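Local coordinates for cupin 2, conserved barrel domain protein (Novosphingobium aromaticivorans DSM 12444, PDB 3ES1) that is of unknown function but adopts a cupin-like beta-barrel fold and pairs with a second copy of itself in the assembly, at residues L48-A54 against G77-V83; R96-I100 against L151-A156. All blocks are in the same frame, centred on the assembly; numbering follows the deposited sequence.

Contact 1. Residues L48-A54 against G77-V83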
loop_
_atom_site.group_PDB
_atom_site.type_symbol
_atom_site.label_atom_id
_atom_site.label_comp_id
_atom_site.label_asym_id
_atom_site.label_seq_id
_atom_site.Cartn_x
_atom_site.Cartn_y
_atom_site.Cartn_z
ATOM N N LEU A 48 11.395 6.907 -4.519
ATOM C CA LEU A 48 10.497 8.057 -4.460
ATOM C C LEU A 48 9.559 7.983 -3.312
ATOM O O LEU A 48 8.764 7.051 -3.238
ATOM C CB LEU A 48 9.683 8.189 -5.763
ATOM C CG LEU A 48 8.627 9.287 -5.959
ATOM C CD1 LEU A 48 9.259 10.706 -5.971
ATOM C CD2 LEU A 48 7.785 9.068 -7.240
ATOM N N LEU A 49 9.630 8.990 -2.429
ATOM C CA LEU A 49 8.585 9.207 -1.391
ATOM C C LEU A 49 7.301 9.683 -2.033
ATOM O O LEU A 49 7.304 10.597 -2.850
ATOM C CB LEU A 49 9.078 10.221 -0.355
ATOM C CG LEU A 49 8.172 10.531 0.805
ATOM C CD1 LEU A 49 7.761 9.253 1.519
ATOM C CD2 LEU A 49 8.810 11.558 1.702
ATOM N N VAL A 50 6.190 9.067 -1.661
ATOM C CA VAL A 50 4.915 9.421 -2.255
ATOM C C VAL A 50 4.019 10.201 -1.289
ATOM O O VAL A 50 3.472 11.216 -1.660
ATOM C CB VAL A 50 4.228 8.166 -2.845
ATOM C CG1 VAL A 50 2.818 8.482 -3.261
ATOM C CG2 VAL A 50 5.082 7.698 -4.089
ATOM N N TRP A 51 3.913 9.705 -0.066
ATOM C CA TRP A 51 3.085 10.308 0.985
ATOM C C TRP A 51 3.524 9.822 2.358
ATOM O O TRP A 51 4.144 8.755 2.496
ATOM C CB TRP A 51 1.574 9.974 0.765
ATOM C CG TRP A 51 0.607 10.947 1.428
ATOM C CD1 TRP A 51 -0.013 10.790 2.616
ATOM C CD2 TRP A 51 0.233 12.249 0.956
ATOM N NE1 TRP A 51 -0.757 11.894 2.927
ATOM C CE2 TRP A 51 -0.637 12.806 1.917
ATOM C CE3 TRP A 51 0.556 13.002 -0.180
ATOM C CZ2 TRP A 51 -1.188 14.089 1.768
ATOM C CZ3 TRP A 51 0.009 14.222 -0.337
ATOM C CH2 TRP A 51 -0.854 14.774 0.633
ATOM N N THR A 52 3.146 10.624 3.339
ATOM C CA THR A 52 3.282 10.331 4.768
ATOM C C THR A 52 2.122 10.900 5.540
ATOM O O THR A 52 1.532 11.905 5.144
ATOM C CB THR A 52 4.544 10.949 5.371
ATOM O OG1 THR A 52 4.455 12.374 5.350
ATOM C CG2 THR A 52 5.787 10.479 4.609
ATOM N N THR A 53 1.802 10.278 6.661
ATOM C CA THR A 53 0.881 10.884 7.648
ATOM C C THR A 53 1.631 10.990 8.967
ATOM O O THR A 53 2.428 10.099 9.302
ATOM C CB THR A 53 -0.423 10.035 7.777
ATOM O OG1 THR A 53 -0.129 8.769 8.363
ATOM C CG2 THR A 53 -1.044 9.827 6.412
ATOM N N ALA A 54 1.416 12.086 9.695
ATOM C CA ALA A 54 2.200 12.354 10.910
ATOM C C ALA A 54 1.811 11.353 11.986
ATOM O O ALA A 54 2.621 10.981 12.813
ATOM C CB ALA A 54 2.015 13.818 11.414
ATOM N N GLY A 77 6.950 6.508 13.089
ATOM C CA GLY A 77 5.635 7.029 13.492
ATOM C C GLY A 77 4.735 7.300 12.292
ATOM O O GLY A 77 5.209 7.554 11.199
ATOM N N GLY A 78 3.431 7.214 12.490
ATOM C CA GLY A 78 2.484 7.452 11.402
ATOM C C GLY A 78 2.569 6.443 10.269
ATOM O O GLY A 78 2.776 5.258 10.488
ATOM N N SER A 79 2.367 6.917 9.047
ATOM C CA SER A 79 2.509 6.070 7.859
ATOM C C SER A 79 3.329 6.714 6.791
ATOM O O SER A 79 3.488 7.934 6.722
ATOM C CB SER A 79 1.148 5.624 7.276
ATOM O OG SER A 79 0.459 6.644 6.562
ATOM N N VAL A 80 3.859 5.839 5.965
ATOM C CA VAL A 80 4.741 6.196 4.820
ATOM C C VAL A 80 4.388 5.332 3.609
ATOM O O VAL A 80 4.230 4.110 3.724
ATOM C CB VAL A 80 6.253 5.983 5.139
ATOM C CG1 VAL A 80 7.116 6.293 3.917
ATOM C CG2 VAL A 80 6.715 6.887 6.294
ATOM N N ILE A 81 4.244 5.953 2.454
ATOM C CA ILE A 81 4.245 5.178 1.196
ATOM C C ILE A 81 5.359 5.714 0.321
ATOM O O ILE A 81 5.442 6.898 0.055
ATOM C CB ILE A 81 2.851 5.137 0.447
ATOM C CG1 ILE A 81 2.924 4.311 -0.871
ATOM C CG2 ILE A 81 2.310 6.541 0.176
ATOM C CD1 ILE A 81 1.556 3.935 -1.460
ATOM N N ARG A 82 6.249 4.807 -0.080
ATOM C CA ARG A 82 7.312 5.135 -1.026
ATOM C C ARG A 82 7.480 4.031 -2.045
ATOM O O ARG A 82 7.076 2.870 -1.817
ATOM C CB ARG A 82 8.628 5.428 -0.270
ATOM C CG ARG A 82 9.183 4.243 0.447
ATOM C CD ARG A 82 10.521 4.556 1.061
ATOM N NE ARG A 82 10.860 3.491 1.977
ATOM C CZ ARG A 82 10.908 3.619 3.296
ATOM N NH1 ARG A 82 10.716 4.784 3.868
ATOM N NH2 ARG A 82 11.219 2.566 4.026
ATOM N N VAL A 83 8.078 4.406 -3.178
ATOM C CA VAL A 83 8.446 3.496 -4.235
ATOM C C VAL A 83 9.979 3.296 -4.250
ATOM O O VAL A 83 10.764 4.262 -4.260
ATOM C CB VAL A 83 7.929 3.999 -5.615
ATOM C CG1 VAL A 83 8.412 3.076 -6.735
ATOM C CG2 VAL A 83 6.417 4.182 -5.633
#
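I81 gives up more surface than any other residue where L48-A54 runs antiparallel to G77-V83. Its carbonyl O accepts two hydrogen bonds, from V50 N at 2.9 Å and W51 N at 3.2 Å, while I81 N donates to W51 O at 2.8 Å. One extra residue is thereby taken up in 48-54, and I81 CG2 packs on both V50 CB (3.9 Å) and W51 CB (3.6 Å). V83 pairs with L48 through L48 N to V83 O and V83 N to L48 O, both 2.7 Å. At the other end S79 meets T53: T53 N donates to S79 O (2.9 Å), S79 N to T53 O (3.2 Å), and the hydroxyls S79 OG and T53 OG1 lie 2.8 Å apart. The face carrying L48, W51, T53, S79, I81 and V83 also meets the second subunit, whose Y102 hydrogen-bonds S79 through its hydroxyl. V50 and W51 facing I81 make a classic beta bulge in the large antiparallel sheet of this cupin-like fold.

Contact 2. Residues R96-I100 against L151-A156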
loop_
_atom_site.group_PDB
_atom_site.type_symbol
_atom_site.label_atom_id
_atom_site.label_comp_id
_atom_site.label_asym_id
_atom_site.label_seq_id
_atom_site.Cartn_x
_atom_site.Cartn_y
_atom_site.Cartn_z
ATOM N N ARG A 96 15.645 -3.878 10.831
ATOM C CA ARG A 96 14.318 -4.078 11.414
ATOM C C ARG A 96 13.738 -2.734 11.773
ATOM O O ARG A 96 14.450 -1.869 12.211
ATOM C CB ARG A 96 14.447 -4.896 12.698
ATOM C CG ARG A 96 13.180 -5.186 13.423
ATOM C CD ARG A 96 13.479 -5.719 14.799
ATOM N NE ARG A 96 14.274 -6.923 14.741
ATOM C CZ ARG A 96 15.436 -7.108 15.350
ATOM N NH1 ARG A 96 15.979 -6.170 16.099
ATOM N NH2 ARG A 96 16.063 -8.266 15.203
ATOM N N THR A 97 12.436 -2.564 11.575
ATOM C CA THR A 97 11.741 -1.314 11.932
ATOM C C THR A 97 10.524 -1.620 12.797
ATOM O O THR A 97 9.980 -2.737 12.786
ATOM C CB THR A 97 11.281 -0.465 10.679
ATOM O OG1 THR A 97 10.356 -1.226 9.863
ATOM C CG2 THR A 97 12.491 -0.022 9.783
ATOM N N ASN A 98 10.106 -0.579 13.497
ATOM C CA ASN A 98 8.892 -0.597 14.336
ATOM C C ASN A 98 7.641 -0.206 13.546
ATOM O O ASN A 98 7.064 0.900 13.653
ATOM C CB ASN A 98 9.076 0.248 15.591
ATOM C CG ASN A 98 10.124 -0.314 16.514
ATOM O OD1 ASN A 98 10.481 -1.479 16.431
ATOM N ND2 ASN A 98 10.621 0.505 17.392
ATOM N N SER A 99 7.239 -1.179 12.751
ATOM C CA SER A 99 6.189 -1.002 11.771
ATOM C C SER A 99 5.729 -2.334 11.224
ATOM O O SER A 99 6.433 -3.338 11.292
ATOM C CB SER A 99 6.702 -0.139 10.606
ATOM O OG SER A 99 7.798 -0.752 9.927
ATOM N N ILE A 100 4.529 -2.308 10.678
ATOM C CA ILE A 100 4.086 -3.353 9.751
ATOM C C ILE A 100 4.098 -2.700 8.388
ATOM O O ILE A 100 3.693 -1.566 8.238
ATOM C CB ILE A 100 2.676 -3.955 10.122
ATOM C CG1 ILE A 100 2.361 -5.228 9.316
ATOM C CG2 ILE A 100 1.486 -2.945 10.013
ATOM C CD1 ILE A 100 1.047 -5.953 9.767
ATOM N N LEU A 151 4.395 1.651 5.038
ATOM C CA LEU A 151 4.884 1.349 6.366
ATOM C C LEU A 151 3.985 2.009 7.391
ATOM O O LEU A 151 3.752 3.198 7.355
ATOM C CB LEU A 151 6.376 1.782 6.546
ATOM C CG LEU A 151 7.401 1.205 5.534
ATOM C CD1 LEU A 151 7.551 2.089 4.258
ATOM C CD2 LEU A 151 8.784 0.981 6.179
ATOM N N ILE A 152 3.496 1.201 8.321
ATOM C CA ILE A 152 2.553 1.666 9.332
ATOM C C ILE A 152 3.118 1.387 10.722
ATOM O O ILE A 152 3.515 0.270 11.039
ATOM C CB ILE A 152 1.169 0.965 9.174
ATOM C CG1 ILE A 152 0.511 1.281 7.824
ATOM C CG2 ILE A 152 0.203 1.378 10.312
ATOM C CD1 ILE A 152 -0.614 0.313 7.443
ATOM N N GLU A 153 3.246 2.473 11.495
ATOM C CA GLU A 153 3.665 2.450 12.889
ATOM C C GLU A 153 3.152 1.230 13.665
ATOM O O GLU A 153 1.983 0.863 13.564
ATOM C CB GLU A 153 3.197 3.767 13.561
ATOM C CG GLU A 153 3.576 3.872 15.011
ATOM C CD GLU A 153 3.048 5.128 15.697
ATOM O OE1 GLU A 153 2.545 6.066 15.009
ATOM O OE2 GLU A 153 3.118 5.147 16.946
ATOM N N ALA A 154 4.071 0.569 14.372
ATOM C CA ALA A 154 3.726 -0.420 15.407
ATOM C C ALA A 154 4.801 -0.375 16.484
ATOM O O ALA A 154 5.955 0.001 16.221
ATOM C CB ALA A 154 3.567 -1.855 14.842
ATOM N N PRO A 155 4.424 -0.710 17.713
ATOM C CA PRO A 155 5.452 -0.840 18.737
ATOM C C PRO A 155 6.522 -1.878 18.381
ATOM O O PRO A 155 6.337 -2.782 17.536
ATOM C CB PRO A 155 4.668 -1.270 19.985
ATOM C CG PRO A 155 3.246 -1.047 19.676
ATOM C CD PRO A 155 3.080 -1.013 18.203
ATOM N N ALA A 156 7.626 -1.748 19.073
ATOM C CA ALA A 156 8.654 -2.752 19.024
ATOM C C ALA A 156 8.050 -4.084 19.323
ATOM O O ALA A 156 7.157 -4.228 20.169
ATOM C CB ALA A 156 9.809 -2.425 20.024
#
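An antiparallel strand pair of the cupin-like barrel begins here: R96-I100 enters strand 99-107 just where L151-A156 leaves strand 145-153. Backbone hydrogen bonds set the register. I100 and I152 form a hydrogen-bonded pair, with I100 N to I152 O and I152 N to I100 O both 2.8 Å, and S99 and E153 follow as a non-hydrogen-bonded pair. Past the end of the strand, A154 N still donates to N98 O at 3.1 Å. A weaker CA-H...O contact joins S99 CA to I152 O at 3.1 Å.

Apolar packing is modest within the pair: I100 CG2 rests 4.0 Å from I152 CB. The second subunit also packs here, its A58 on I100 and P155 and its S79 on I152, so this strand end also belongs to the dimer interface.

Polar side chains look mostly to other partners. E153, whose CA-to-CB bond points away from 96-100, sends OE1 to the backbone N of G78, on the other side of strand 145-153. S99 OG is hydrogen-bonded to D101.

Turn geometry shapes the approach. N98 is the centre of an inverse gamma turn, which bends the chain as it enters the strand; S99 N reaches back to T97 O in a weak 3.2 Å hydrogen bond, and N98 OD1 comes within 3.4 Å of A156 CA.

How the contacts relate
From the N terminus, contact 1 forms first: after 48-54 come 22 residues without helix or strand, and the chain returns as 77-83 to close that loop. The next strand after 79-86 is 99-107, and contact 2 opens at 96-100, on the way into it; 50 residues later, at 151-156, it closes. The two loops are therefore in series, neither nested nor crossed. In space they meet through strand 145-153, which lies between 79-86 and 99-107: V80 O is 2.8 Å from L151 N, a probable hydrogen bond. With that pairing, the two contacts span four neighbouring strands of one sheet, 45-53, 79-86, 145-153 and 99-107, and both touch the second subunit.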